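Mandelate racemase/muconate lactonizing enzyme, C-terminal domain protein (Paracoccus denitrificans, PDB 4DWD) binds divalent metal ions and probably works as a magnesium-dependent hydro-lyase of the enolase superfamily. Local coordinates at residues Pro23-Val28 against Trp39-Pro44; Ala158-Trp163 against Pro322-Asp327; Arg182-Leu187 against Leu217-Phe222; Ile272-Gly277 against Val296-Gln301. One frame throughout, in Å; residues are numbered along the deposited sequence. Where two conformers were deposited one is given.

Interaction 1: Pro23-Val28 against Trp39-Pro44; sequences PTSAFV and WGEASP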
loop_
_atom_site.group_PDB
_atom_site.type_symbol
_atom_site.label_atom_id
_atom_site.label_comp_id
_atom_site.label_asym_id
_atom_site.label_seq_id
_atom_site.Cartn_x
_atom_site.Cartn_y
_atom_site.Cartn_z
ATOM N N PRO B 23 35.310 -30.834 -3.598
ATOM C CA PRO B 23 36.210 -31.900 -3.149
ATOM C C PRO B 23 36.519 -31.877 -1.648
ATOM O O PRO B 23 36.945 -32.903 -1.116
ATOM C CB PRO B 23 37.484 -31.659 -3.967
ATOM C CG PRO B 23 37.451 -30.204 -4.285
ATOM C CD PRO B 23 36.001 -29.879 -4.490
ATOM N N THR B 24 36.333 -30.736 -0.977
ATOM C CA THR B 24 36.537 -30.682 0.485
ATOM C C THR B 24 35.344 -30.128 1.250
ATOM O O THR B 24 34.587 -29.295 0.746
ATOM C CB THR B 24 37.832 -29.952 0.950
ATOM O OG1 THR B 24 37.650 -28.533 0.902
ATOM C CG2 THR B 24 39.045 -30.360 0.123
ATOM N N SER B 25 35.206 -30.618 2.470
ATOM C CA SER B 25 34.117 -30.268 3.354
ATOM C C SER B 25 34.643 -29.641 4.639
ATOM O O SER B 25 35.858 -29.651 4.911
ATOM C CB SER B 25 33.262 -31.501 3.641
ATOM O OG SER B 25 32.621 -31.919 2.451
ATOM N N ALA B 26 33.716 -29.070 5.397
ATOM C CA ALA B 26 34.044 -28.317 6.592
ATOM C C ALA B 26 33.217 -28.824 7.775
ATOM O O ALA B 26 31.987 -28.643 7.827
ATOM C CB ALA B 26 33.806 -26.836 6.348
ATOM N N PHE B 27 33.900 -29.467 8.722
ATOM C CA PHE B 27 33.225 -30.082 9.860
ATOM C C PHE B 27 33.693 -29.487 11.166
ATOM O O PHE B 27 34.805 -28.959 11.259
ATOM C CB PHE B 27 33.435 -31.607 9.865
ATOM C CG PHE B 27 32.905 -32.293 8.635
ATOM C CD1 PHE B 27 31.537 -32.330 8.384
ATOM C CD2 PHE B 27 33.776 -32.892 7.720
ATOM C CE1 PHE B 27 31.041 -32.967 7.253
ATOM C CE2 PHE B 27 33.288 -33.521 6.579
ATOM C CZ PHE B 27 31.914 -33.550 6.345
ATOM N N VAL B 28 32.819 -29.562 12.164
ATOM C CA VAL B 28 33.169 -29.197 13.530
ATOM C C VAL B 28 32.974 -30.442 14.386
ATOM O O VAL B 28 31.911 -31.067 14.358
ATOM C CB VAL B 28 32.313 -28.013 14.050
ATOM C CG1 VAL B 28 32.592 -27.749 15.522
ATOM C CG2 VAL B 28 32.600 -26.752 13.248
ATOM N N TRP B 39 29.059 -34.090 16.009
ATOM C CA TRP B 39 29.496 -33.648 14.688
ATOM C C TRP B 39 28.606 -32.583 14.110
ATOM O O TRP B 39 27.381 -32.725 14.097
ATOM C CB TRP B 39 29.521 -34.836 13.738
ATOM C CG TRP B 39 30.725 -35.702 13.973
ATOM C CD1 TRP B 39 30.802 -36.890 14.681
ATOM C CD2 TRP B 39 32.085 -35.432 13.509
ATOM N NE1 TRP B 39 32.087 -37.370 14.674
ATOM C CE2 TRP B 39 32.906 -36.539 13.988
ATOM C CE3 TRP B 39 32.680 -34.414 12.765
ATOM C CZ2 TRP B 39 34.272 -36.613 13.716
ATOM C CZ3 TRP B 39 34.051 -34.491 12.503
ATOM C CH2 TRP B 39 34.824 -35.568 12.970
ATOM N N GLY B 40 29.221 -31.528 13.583
ATOM C CA GLY B 40 28.496 -30.468 12.869
ATOM C C GLY B 40 29.158 -30.195 11.530
ATOM O O GLY B 40 30.261 -30.683 11.245
ATOM N N GLU B 41 28.482 -29.421 10.686
ATOM C CA GLU B 41 28.989 -29.126 9.346
ATOM C C GLU B 41 28.659 -27.688 8.976
ATOM O O GLU B 41 27.562 -27.211 9.282
ATOM C CB GLU B 41 28.392 -30.089 8.316
ATOM C CG GLU B 41 28.923 -29.831 6.915
ATOM C CD GLU B 41 28.657 -30.951 5.926
ATOM O OE1 GLU B 41 27.903 -31.907 6.220
ATOM O OE2 GLU B 41 29.221 -30.856 4.822
ATOM N N ALA B 42 29.628 -27.011 8.348
ATOM C CA ALA B 42 29.427 -25.672 7.772
ATOM C C ALA B 42 29.413 -25.791 6.254
ATOM O O ALA B 42 30.179 -26.576 5.689
ATOM C CB ALA B 42 30.552 -24.725 8.185
ATOM N N SER B 43 28.577 -24.998 5.584
ATOM C CA SER B 43 28.517 -25.023 4.120
ATOM C C SER B 43 29.922 -24.790 3.563
ATOM O O SER B 43 30.552 -23.782 3.895
ATOM C CB SER B 43 27.558 -23.941 3.631
ATOM O OG SER B 43 27.309 -24.076 2.240
ATOM N N PRO B 44 30.420 -25.715 2.716
ATOM C CA PRO B 44 31.835 -25.662 2.310
ATOM C C PRO B 44 32.067 -24.728 1.114
ATOM O O PRO B 44 32.639 -25.137 0.077
ATOM C CB PRO B 44 32.130 -27.115 1.955
ATOM C CG PRO B 44 30.838 -27.634 1.420
ATOM C CD PRO B 44 29.759 -26.949 2.236
HETATM O O HOH W 1 34.610 -27.383 -1.572
HETATM O O HOH W 2 30.046 -32.483 2.936
HETATM O O HOH W 3 31.128 -28.946 4.565
#
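The F27 ring takes the carbonyl oxygen of G40 at its edge, in plane, with CD1 3.5 Å from G40 O. Obliquely to the same ring stands the E41 carboxylate, its CD 3.4 Å from F27 CE1; the two side chains lie alongside each other and point the same way, with ring and carboxylate planes 56° apart. The W39 ring works by its rim, CZ3 touching F27 CB at 4.0 Å. All this decorates a beta hairpin at the margin of the antiparallel sheet of the N-terminal capping domain. V28 and G40 form a hydrogen-bonded antiparallel pair, V28 N to G40 O and G40 N to V28 O. On the other face of the hairpin from F27 and E41, V28 and A42 pack on helix 90-110. Further on, A42 N donates to A26 O at 2.9 Å, whereas A26 N gives its hydrogen to a water 2.7 Å away. E41 CG, anti to the backbone N (chi1 -179°), comes 3.8 Å from F27 CE1; E41 OE1 accepts from G305 N on the barrel side. Its OE2 takes a hydrogen from a second water at 2.6 Å, and that water accepts from S25 OG at 2.7 Å.

Interaction 2: Ala158-Trp163 against Pro322-Asp327; sequences AVKIRW and PVELAD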
loop_
_atom_site.group_PDB
_atom_site.type_symbol
_atom_site.label_atom_id
_atom_site.label_comp_id
_atom_site.label_asym_id
_atom_site.label_seq_id
_atom_site.Cartn_x
_atom_site.Cartn_y
_atom_site.Cartn_z
ATOM N N ALA B 158 10.674 -36.697 -7.271
ATOM C CA ALA B 158 10.737 -35.493 -8.114
ATOM C C ALA B 158 12.151 -35.323 -8.658
ATOM O O ALA B 158 13.085 -35.947 -8.163
ATOM C CB ALA B 158 10.305 -34.254 -7.334
ATOM N N VAL B 159 12.304 -34.488 -9.682
ATOM C CA VAL B 159 13.616 -34.169 -10.257
ATOM C C VAL B 159 13.766 -32.654 -10.294
ATOM O O VAL B 159 12.807 -31.967 -10.617
ATOM C CB VAL B 159 13.733 -34.721 -11.696
ATOM C CG1 VAL B 159 14.978 -34.182 -12.388
ATOM C CG2 VAL B 159 13.737 -36.245 -11.663
ATOM N N LYS B 160 14.946 -32.138 -9.948
ATOM C CA LYS B 160 15.213 -30.708 -10.137
ATOM C C LYS B 160 16.450 -30.575 -10.989
ATOM O O LYS B 160 17.478 -31.182 -10.678
ATOM C CB LYS B 160 15.412 -29.990 -8.790
ATOM C CG LYS B 160 15.535 -28.474 -8.909
ATOM C CD LYS B 160 15.671 -27.775 -7.570
ATOM C CE LYS B 160 17.107 -27.804 -7.077
ATOM N NZ LYS B 160 17.217 -27.332 -5.665
ATOM N N ILE B 161 16.339 -29.810 -12.070
ATOM C CA ILE B 161 17.489 -29.514 -12.932
ATOM C C ILE B 161 18.004 -28.107 -12.624
ATOM O O ILE B 161 17.247 -27.130 -12.657
ATOM C CB ILE B 161 17.178 -29.712 -14.439
ATOM C CG1 ILE B 161 15.853 -29.023 -14.844
ATOM C CG2 ILE B 161 17.117 -31.209 -14.725
ATOM C CD1 ILE B 161 15.544 -29.095 -16.337
ATOM N N ARG B 162 19.288 -28.019 -12.293
ATOM C CA ARG B 162 19.899 -26.747 -11.874
ATOM C C ARG B 162 20.914 -26.301 -12.902
ATOM O O ARG B 162 21.565 -27.130 -13.542
ATOM C CB ARG B 162 20.601 -26.883 -10.512
ATOM C CG ARG B 162 19.904 -27.781 -9.500
ATOM C CD ARG B 162 20.444 -27.575 -8.081
ATOM N NE ARG B 162 21.905 -27.622 -8.070
ATOM C CZ ARG B 162 22.631 -28.737 -7.990
ATOM N NH1 ARG B 162 22.044 -29.927 -7.866
ATOM N NH2 ARG B 162 23.953 -28.660 -8.027
ATOM N N TRP B 163 21.075 -24.990 -13.036
ATOM C CA TRP B 163 21.914 -24.438 -14.086
ATOM C C TRP B 163 23.340 -24.256 -13.717
ATOM O O TRP B 163 24.233 -24.630 -14.489
ATOM C CB TRP B 163 21.285 -23.167 -14.663
ATOM C CG TRP B 163 20.704 -23.496 -16.003
ATOM C CD1 TRP B 163 21.072 -22.969 -17.235
ATOM C CD2 TRP B 163 19.706 -24.526 -16.305
ATOM N NE1 TRP B 163 20.371 -23.566 -18.246
ATOM C CE2 TRP B 163 19.538 -24.516 -17.757
ATOM C CE3 TRP B 163 18.953 -25.424 -15.540
ATOM C CZ2 TRP B 163 18.635 -25.362 -18.397
ATOM C CZ3 TRP B 163 18.054 -26.269 -16.192
ATOM C CH2 TRP B 163 17.908 -26.250 -17.594
ATOM N N PRO B 322 9.932 -33.118 -1.740
ATOM C CA PRO B 322 10.847 -34.089 -1.160
ATOM C C PRO B 322 12.150 -33.483 -0.635
ATOM O O PRO B 322 12.408 -32.298 -0.799
ATOM C CB PRO B 322 11.156 -35.026 -2.332
ATOM C CG PRO B 322 10.104 -34.752 -3.349
ATOM C CD PRO B 322 9.798 -33.299 -3.195
ATOM N N VAL B 323 12.956 -34.333 -0.013
ATOM C CA VAL B 323 14.284 -33.974 0.497
ATOM C C VAL B 323 15.306 -33.900 -0.641
ATOM O O VAL B 323 15.413 -34.811 -1.459
ATOM C CB VAL B 323 14.755 -35.032 1.515
ATOM C CG1 VAL B 323 16.158 -34.710 2.018
ATOM C CG2 VAL B 323 13.782 -35.124 2.684
ATOM N N GLU B 324 16.081 -32.821 -0.681
ATOM C CA GLU B 324 17.105 -32.663 -1.715
ATOM C C GLU B 324 18.228 -33.699 -1.636
ATOM O O GLU B 324 18.807 -33.928 -0.568
ATOM C CB GLU B 324 17.701 -31.256 -1.673
ATOM C CG GLU B 324 18.675 -31.026 -2.827
ATOM C CD GLU B 324 19.044 -29.574 -3.068
ATOM O OE1 GLU B 324 18.815 -28.715 -2.197
ATOM O OE2 GLU B 324 19.612 -29.307 -4.143
ATOM N N LEU B 325 18.511 -34.315 -2.785
ATOM C CA LEU B 325 19.660 -35.197 -2.982
ATOM C C LEU B 325 20.484 -34.690 -4.167
ATOM O O LEU B 325 20.153 -34.926 -5.344
ATOM C CB LEU B 325 19.227 -36.656 -3.172
ATOM C CG LEU B 325 20.377 -37.651 -3.430
ATOM C CD1 LEU B 325 21.305 -37.738 -2.218
ATOM C CD2 LEU B 325 19.811 -39.014 -3.788
ATOM N N ALA B 326 21.559 -33.977 -3.845
ATOM C CA ALA B 326 22.348 -33.282 -4.866
ATOM C C ALA B 326 23.488 -34.129 -5.447
ATOM O O ALA B 326 23.691 -35.279 -5.053
ATOM C CB ALA B 326 22.858 -31.948 -4.327
ATOM N N ASP B 327 24.230 -33.535 -6.380
ATOM C CA ASP B 327 25.247 -34.235 -7.164
ATOM C C ASP B 327 26.357 -34.842 -6.327
ATOM O O ASP B 327 26.727 -34.321 -5.282
ATOM C CB ASP B 327 25.872 -33.287 -8.187
ATOM C CG ASP B 327 24.836 -32.425 -8.891
ATOM O OD1 ASP B 327 24.324 -31.487 -8.246
ATOM O OD2 ASP B 327 24.550 -32.683 -10.078
HETATM O O HOH W 4 19.851 -26.714 -4.847
#
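R162 meets D327 end-on: NH1 and NH2 both donate to the single oxygen OD1, NH1 at 2.8 Å and NH2 at 2.9 Å from D327 OD1. That oxygen sits in the guanidinium plane and is met on its syn side, while the guanidinium and carboxylate planes stand 76° apart. A bend at chi3 (-49°) sets NE of R162 for this approach. The other carboxylate oxygen, D327 OD2, accepts from G133 N, and R162 NH1 has a second partner in S131 OG. An alanine at R162 would probably leave D327 OD1 without its two donors and the carboxylate held mainly through OD2.

K160 and E324 are joined more loosely. K160 NZ lies 3.5 Å from E324 OE2 in a salt bridge whose hydrogen bond is weak, and a water closes the gap, 2.8 Å from K160 NZ and 2.7 Å from E324 OE2. Each has stronger partners elsewhere: K160 NZ reaches Y129 OH and E223, and E324 OE2 accepts from S131 OG. R162 NH1 feels E324 OE2 only as a nearby opposite charge at 4.5 Å.

Outward from the charges, A326 CB lies 4.2 Å from R162 NH1, and at the far end A158 CB packs on the ring of P322. Strands 158-162 and 323-325 do not pair directly; they flank strand 125-132, parallel to it, where the barrel closes. D197 and E223 nearby can bind calcium, though no metal sits there in this chain. K160 and R162, alternating on one strand, are consistent with the K-x-K/R motif ending the second barrel strand in the enolase superfamily.

Interaction 3: Arg182-Leu187 against Leu217-Phe222; sequences RAVREL and LGYSWF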
loop_
_atom_site.group_PDB
_atom_site.type_symbol
_atom_site.label_atom_id
_atom_site.label_comp_id
_atom_site.label_asym_id
_atom_site.label_seq_id
_atom_site.Cartn_x
_atom_site.Cartn_y
_atom_site.Cartn_z
ATOM N N ARG B 182 12.215 -28.612 -21.866
ATOM C CA ARG B 182 11.286 -29.378 -22.699
ATOM C C ARG B 182 11.749 -30.818 -22.864
ATOM O O ARG B 182 10.962 -31.757 -22.710
ATOM C CB ARG B 182 11.096 -28.703 -24.068
ATOM C CG ARG B 182 10.195 -29.491 -25.016
ATOM C CD ARG B 182 9.910 -28.706 -26.287
ATOM N NE ARG B 182 8.802 -27.775 -26.060
ATOM C CZ ARG B 182 7.515 -28.077 -26.248
ATOM N NH1 ARG B 182 7.161 -29.277 -26.686
ATOM N NH2 ARG B 182 6.583 -27.171 -26.010
ATOM N N ALA B 183 13.037 -30.995 -23.161
ATOM C CA ALA B 183 13.575 -32.337 -23.365
ATOM C C ALA B 183 13.461 -33.194 -22.098
ATOM O O ALA B 183 13.214 -34.407 -22.173
ATOM C CB ALA B 183 15.010 -32.250 -23.828
ATOM N N VAL B 184 13.655 -32.563 -20.938
ATOM C CA VAL B 184 13.545 -33.268 -19.669
ATOM C C VAL B 184 12.096 -33.683 -19.396
ATOM O O VAL B 184 11.850 -34.803 -18.951
ATOM C CB VAL B 184 14.198 -32.475 -18.502
ATOM C CG1 VAL B 184 13.887 -33.126 -17.149
ATOM C CG2 VAL B 184 15.718 -32.410 -18.713
ATOM N N ARG B 185 11.143 -32.804 -19.695
ATOM C CA ARG B 185 9.723 -33.176 -19.581
ATOM C C ARG B 185 9.408 -34.378 -20.480
ATOM O O ARG B 185 8.710 -35.301 -20.068
ATOM C CB ARG B 185 8.819 -31.982 -19.900
ATOM C CG ARG B 185 7.354 -32.345 -20.148
ATOM C CD ARG B 185 6.680 -32.975 -18.937
ATOM N NE ARG B 185 6.521 -32.006 -17.857
ATOM C CZ ARG B 185 6.287 -32.308 -16.580
ATOM N NH1 ARG B 185 6.191 -33.572 -16.171
ATOM N NH2 ARG B 185 6.154 -31.321 -15.707
ATOM N N GLU B 186 9.932 -34.360 -21.702
ATOM C CA GLU B 186 9.671 -35.455 -22.636
ATOM C C GLU B 186 10.252 -36.778 -22.137
ATOM O O GLU B 186 9.639 -37.844 -22.285
ATOM C CB GLU B 186 10.183 -35.098 -24.035
ATOM C CG GLU B 186 9.348 -33.986 -24.662
ATOM C CD GLU B 186 9.801 -33.544 -26.035
ATOM O OE1 GLU B 186 10.674 -34.208 -26.637
ATOM O OE2 GLU B 186 9.251 -32.530 -26.518
ATOM N N LEU B 187 11.433 -36.708 -21.533
ATOM C CA LEU B 187 12.050 -37.891 -20.937
ATOM C C LEU B 187 11.234 -38.475 -19.789
ATOM O O LEU B 187 10.985 -39.685 -19.738
ATOM C CB LEU B 187 13.463 -37.560 -20.442
ATOM C CG LEU B 187 14.183 -38.604 -19.585
ATOM C CD1 LEU B 187 14.666 -39.755 -20.456
ATOM C CD2 LEU B 187 15.344 -37.975 -18.831
ATOM N N LEU B 217 5.118 -26.238 -19.681
ATOM C CA LEU B 217 5.676 -27.580 -19.532
ATOM C C LEU B 217 5.281 -28.235 -18.216
ATOM O O LEU B 217 5.797 -29.295 -17.885
ATOM C CB LEU B 217 7.197 -27.508 -19.631
ATOM C CG LEU B 217 7.752 -27.180 -21.017
ATOM C CD1 LEU B 217 9.219 -26.793 -20.913
ATOM C CD2 LEU B 217 7.558 -28.361 -21.983
ATOM N N GLY B 218 4.407 -27.592 -17.440
ATOM C CA GLY B 218 3.888 -28.183 -16.214
ATOM C C GLY B 218 4.892 -28.338 -15.092
ATOM O O GLY B 218 4.689 -29.149 -14.196
ATOM N N TYR B 219 5.982 -27.573 -15.124
ATOM C CA TYR B 219 6.957 -27.662 -14.032
ATOM C C TYR B 219 6.319 -27.258 -12.707
ATOM O O TYR B 219 5.378 -26.453 -12.682
ATOM C CB TYR B 219 8.219 -26.827 -14.330
ATOM C CG TYR B 219 9.276 -27.572 -15.136
ATOM C CD1 TYR B 219 8.974 -28.125 -16.391
ATOM C CD2 TYR B 219 10.579 -27.717 -14.646
ATOM C CE1 TYR B 219 9.932 -28.822 -17.119
ATOM C CE2 TYR B 219 11.554 -28.407 -15.365
ATOM C CZ TYR B 219 11.229 -28.955 -16.603
ATOM O OH TYR B 219 12.205 -29.647 -17.294
ATOM N N SER B 220 6.863 -27.806 -11.624
ATOM C CA SER B 220 6.263 -27.611 -10.308
ATOM C C SER B 220 6.800 -26.418 -9.534
ATOM O O SER B 220 6.039 -25.738 -8.848
ATOM C CB SER B 220 6.335 -28.893 -9.484
ATOM O OG SER B 220 5.391 -29.818 -9.983
ATOM N N TRP B 221 8.087 -26.141 -9.657
ATOM C CA TRP B 221 8.660 -24.966 -9.004
ATOM C C TRP B 221 9.825 -24.432 -9.764
ATOM O O TRP B 221 10.403 -25.133 -10.607
ATOM C CB TRP B 221 8.988 -25.203 -7.520
ATOM C CG TRP B 221 10.261 -25.918 -7.172
ATOM C CD1 TRP B 221 11.475 -25.345 -6.798
ATOM C CD2 TRP B 221 10.470 -27.360 -7.102
ATOM N NE1 TRP B 221 12.399 -26.316 -6.489
ATOM C CE2 TRP B 221 11.847 -27.555 -6.649
ATOM C CE3 TRP B 221 9.669 -28.475 -7.331
ATOM C CZ2 TRP B 221 12.388 -28.825 -6.469
ATOM C CZ3 TRP B 221 10.228 -29.747 -7.142
ATOM C CH2 TRP B 221 11.553 -29.913 -6.723
ATOM N N PHE B 222 10.173 -23.188 -9.449
ATOM C CA PHE B 222 11.158 -22.387 -10.192
ATOM C C PHE B 222 12.022 -21.688 -9.158
ATOM O O PHE B 222 11.584 -20.734 -8.519
ATOM C CB PHE B 222 10.385 -21.387 -11.063
ATOM C CG PHE B 222 11.212 -20.553 -12.026
ATOM C CD1 PHE B 222 12.486 -20.938 -12.489
ATOM C CD2 PHE B 222 10.648 -19.385 -12.549
ATOM C CE1 PHE B 222 13.172 -20.146 -13.422
ATOM C CE2 PHE B 222 11.337 -18.595 -13.466
ATOM C CZ PHE B 222 12.590 -18.972 -13.911
#
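R185 reaches from helix 174-188 to the carbonyl of L217, just where the next helix, 204-216, ends in a Schellman motif with G218, at positive phi, as its C-prime residue. These are successive helices on the outside of the beta/alpha barrel.

The hydrogen bonds are side-on: NE of R185 is 2.8 Å from L217 O, nearly along the C=O axis, and NH2 of R185 is 3.0 Å from the same oxygen, in the carbonyl plane. Bends at chi2 (62°) and chi3 (68°) fold the arginine so that CD and then NE come round to this oxygen. R185 NH1 donates to G189 O and A192 O, so the guanidinium ties three parts of the chain together, and its positive charge would probably suit the helix C-terminus. A leucine at R185 would probably leave L217 O without either donor and loosen the loop that follows R185's own helix. G218 O accepts from R209 of the second subunit.

The van der Waals contacts centre on L217, whose side chain crosses that of R182 at about a right angle. L217 CD1 sits 3.6 Å from R182 N, and L217 CD2 lies 4.1 Å from R182 CB and over one face of the R182 guanidinium, offset toward the rim.

Deeper in, Y219 crosses V184 at about a right angle; its OH, which is hydrogen-bonded to A181 O, lies 3.7 Å from V184 CB.

Interaction 4: Ile272-Gly277 against Val296-Gln301; sequences IVKMGG and VPHQTQ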
loop_
_atom_site.group_PDB
_atom_site.type_symbol
_atom_site.label_atom_id
_atom_site.label_comp_id
_atom_site.label_asym_id
_atom_site.label_seq_id
_atom_site.Cartn_x
_atom_site.Cartn_y
_atom_site.Cartn_z
ATOM N N ILE B 272 20.398 -25.717 6.403
ATOM C CA ILE B 272 20.801 -26.000 7.778
ATOM C C ILE B 272 22.305 -25.871 8.082
ATOM O O ILE B 272 22.679 -25.681 9.252
ATOM C CB ILE B 272 20.259 -27.412 8.174
ATOM C CG1 ILE B 272 20.155 -27.617 9.688
ATOM C CG2 ILE B 272 21.029 -28.546 7.486
ATOM C CD1 ILE B 272 19.096 -28.649 10.010
ATOM N N VAL B 273 23.159 -25.992 7.058
ATOM C CA VAL B 273 24.600 -25.812 7.255
ATOM C C VAL B 273 25.084 -24.438 6.817
ATOM O O VAL B 273 26.271 -24.103 6.994
ATOM C CB VAL B 273 25.464 -26.925 6.603
ATOM C CG1 VAL B 273 25.109 -28.281 7.175
ATOM C CG2 VAL B 273 25.366 -26.942 5.085
ATOM N N LYS B 274 24.170 -23.636 6.267
ATOM C CA LYS B 274 24.487 -22.238 5.941
ATOM C C LYS B 274 24.088 -21.266 7.046
ATOM O O LYS B 274 24.674 -20.186 7.168
ATOM C CB LYS B 274 23.813 -21.799 4.632
ATOM C CG LYS B 274 24.352 -22.545 3.420
ATOM C CD LYS B 274 23.681 -22.018 2.157
ATOM C CE LYS B 274 24.116 -22.773 0.909
ATOM N NZ LYS B 274 25.531 -22.461 0.540
HETATM N N MSE B 275 23.076 -21.631 7.821
HETATM C CA MSE B 275 22.517 -20.750 8.852
HETATM C C MSE B 275 21.723 -21.594 9.807
HETATM O O MSE B 275 21.161 -22.632 9.417
HETATM C CB MSE B 275 21.615 -19.682 8.200
HETATM C CG MSE B 275 20.390 -20.229 7.452
HETATM SE SE MSE B 275 18.818 -20.443 8.627
HETATM C CE MSE B 275 18.244 -18.566 8.641
ATOM N N GLY B 276 21.696 -21.159 11.066
ATOM C CA GLY B 276 20.737 -21.657 12.040
ATOM C C GLY B 276 20.989 -23.014 12.663
ATOM O O GLY B 276 20.726 -23.210 13.843
ATOM N N GLY B 277 21.486 -23.971 11.882
ATOM C CA GLY B 277 21.575 -25.328 12.404
ATOM C C GLY B 277 20.182 -25.843 12.720
ATOM O O GLY B 277 19.185 -25.332 12.203
ATOM N N VAL B 296 11.040 -25.877 2.258
ATOM C CA VAL B 296 11.691 -26.897 1.427
ATOM C C VAL B 296 13.206 -26.615 1.445
ATOM O O VAL B 296 13.736 -25.979 0.544
ATOM C CB VAL B 296 11.146 -26.901 -0.027
ATOM C CG1 VAL B 296 11.772 -28.033 -0.846
ATOM C CG2 VAL B 296 9.615 -27.007 -0.046
ATOM N N PRO B 297 13.896 -27.056 2.497
ATOM C CA PRO B 297 15.296 -26.658 2.689
ATOM C C PRO B 297 16.214 -27.005 1.524
ATOM O O PRO B 297 16.093 -28.080 0.919
ATOM C CB PRO B 297 15.717 -27.461 3.913
ATOM C CG PRO B 297 14.450 -27.614 4.695
ATOM C CD PRO B 297 13.383 -27.827 3.645
ATOM N N HIS B 298 17.152 -26.101 1.248
ATOM C CA HIS B 298 18.290 -26.398 0.388
ATOM C C HIS B 298 19.263 -27.247 1.174
ATOM O O HIS B 298 19.556 -26.960 2.347
ATOM C CB HIS B 298 18.918 -25.075 -0.016
ATOM C CG HIS B 298 20.198 -25.198 -0.803
ATOM N ND1 HIS B 298 21.405 -25.346 -0.219
ATOM C CD2 HIS B 298 20.426 -25.140 -2.166
ATOM C CE1 HIS B 298 22.358 -25.396 -1.169
ATOM N NE2 HIS B 298 21.762 -25.271 -2.359
ATOM N N GLN B 299 19.767 -28.320 0.567
ATOM C CA GLN B 299 20.796 -29.117 1.244
ATOM C C GLN B 299 21.525 -29.968 0.216
ATOM O O GLN B 299 20.904 -30.745 -0.499
ATOM C CB GLN B 299 20.160 -29.974 2.344
ATOM C CG GLN B 299 21.060 -30.210 3.548
ATOM C CD GLN B 299 22.318 -30.977 3.203
ATOM O OE1 GLN B 299 23.440 -30.461 3.330
ATOM N NE2 GLN B 299 22.145 -32.205 2.734
ATOM N N THR B 300 22.841 -29.799 0.126
ATOM C CA THR B 300 23.624 -30.435 -0.937
ATOM C C THR B 300 24.721 -31.354 -0.430
ATOM O O THR B 300 25.438 -31.927 -1.237
ATOM C CB THR B 300 24.256 -29.383 -1.871
ATOM O OG1 THR B 300 25.100 -28.509 -1.104
ATOM C CG2 THR B 300 23.153 -28.568 -2.577
ATOM N N GLN B 301 24.847 -31.504 0.888
ATOM C CA GLN B 301 25.919 -32.330 1.470
ATOM C C GLN B 301 25.412 -33.709 1.902
ATOM O O GLN B 301 24.310 -33.811 2.445
ATOM C CB GLN B 301 26.586 -31.597 2.642
ATOM C CG GLN B 301 27.089 -30.190 2.308
ATOM C CD GLN B 301 28.035 -30.169 1.111
ATOM O OE1 GLN B 301 28.916 -31.020 0.980
ATOM N NE2 GLN B 301 27.855 -29.191 0.236
HETATM O O HOH W 5 18.989 -27.853 4.956
#
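I272 and H298 face each other across two irregular loops, their backbones bridged by one water: I272 N donates to it at 2.9 Å, and it donates to H298 O at 2.8 Å. The nearest CA atoms, those of I272 and Q299, are 7.2 Å apart. Beyond, the first loop turns at G276 and G277, both at positive phi, into helix 277-291.

Among the side chains, K274 brings its CE obliquely to the H298 imidazole, 3.8 Å from H298 CE1. This is a contact through the methylene, since a bend at chi4 (-71°) turns K274 NZ to S43 OG, while H298 ND1 bonds to D271 OD2. Elsewhere, I272 CG2 lies 4.3 Å from Q299 CG. The Q299 amide is fixed at both ends by the backbone of Q301: NE2 donates to a lone pair of Q301 O at 2.7 Å, and OE1 takes the hydrogen of Q301 N at 3.0 Å.

H298 follows strand 294-295 and D271 follows strand 267-268, with the metal-site residues E223 and E249 close to the imidazole. A histidine and aspartate paired in this way across neighbouring barrel strands recall the His-Asp dyad of the mandelate racemase subgroup.

How the interactions relate
Interaction 4 is wholly buried and interaction 1 nearly so, interaction 2 is partly buried, and interaction 3 lies farthest out, on the barrel's helical jacket beside a second subunit. The chemistry follows: backbone pairing and ring contacts in the capping-domain hairpin, charged side chains and waters around the active-site end of the barrel, an arginine gripping a carbonyl at the periphery. Interaction 1 joins interaction 4 directly, S43 N bonding to V273 O and S43 OG to K274 NZ, which ties the capping domain to the barrel. Interaction 2 meets interaction 4 through E324 OE1 and Q299 N. It meets interaction 3 by packing alone, I161 resting on Y219 and V184, between strand 158-162 and helix 174-188.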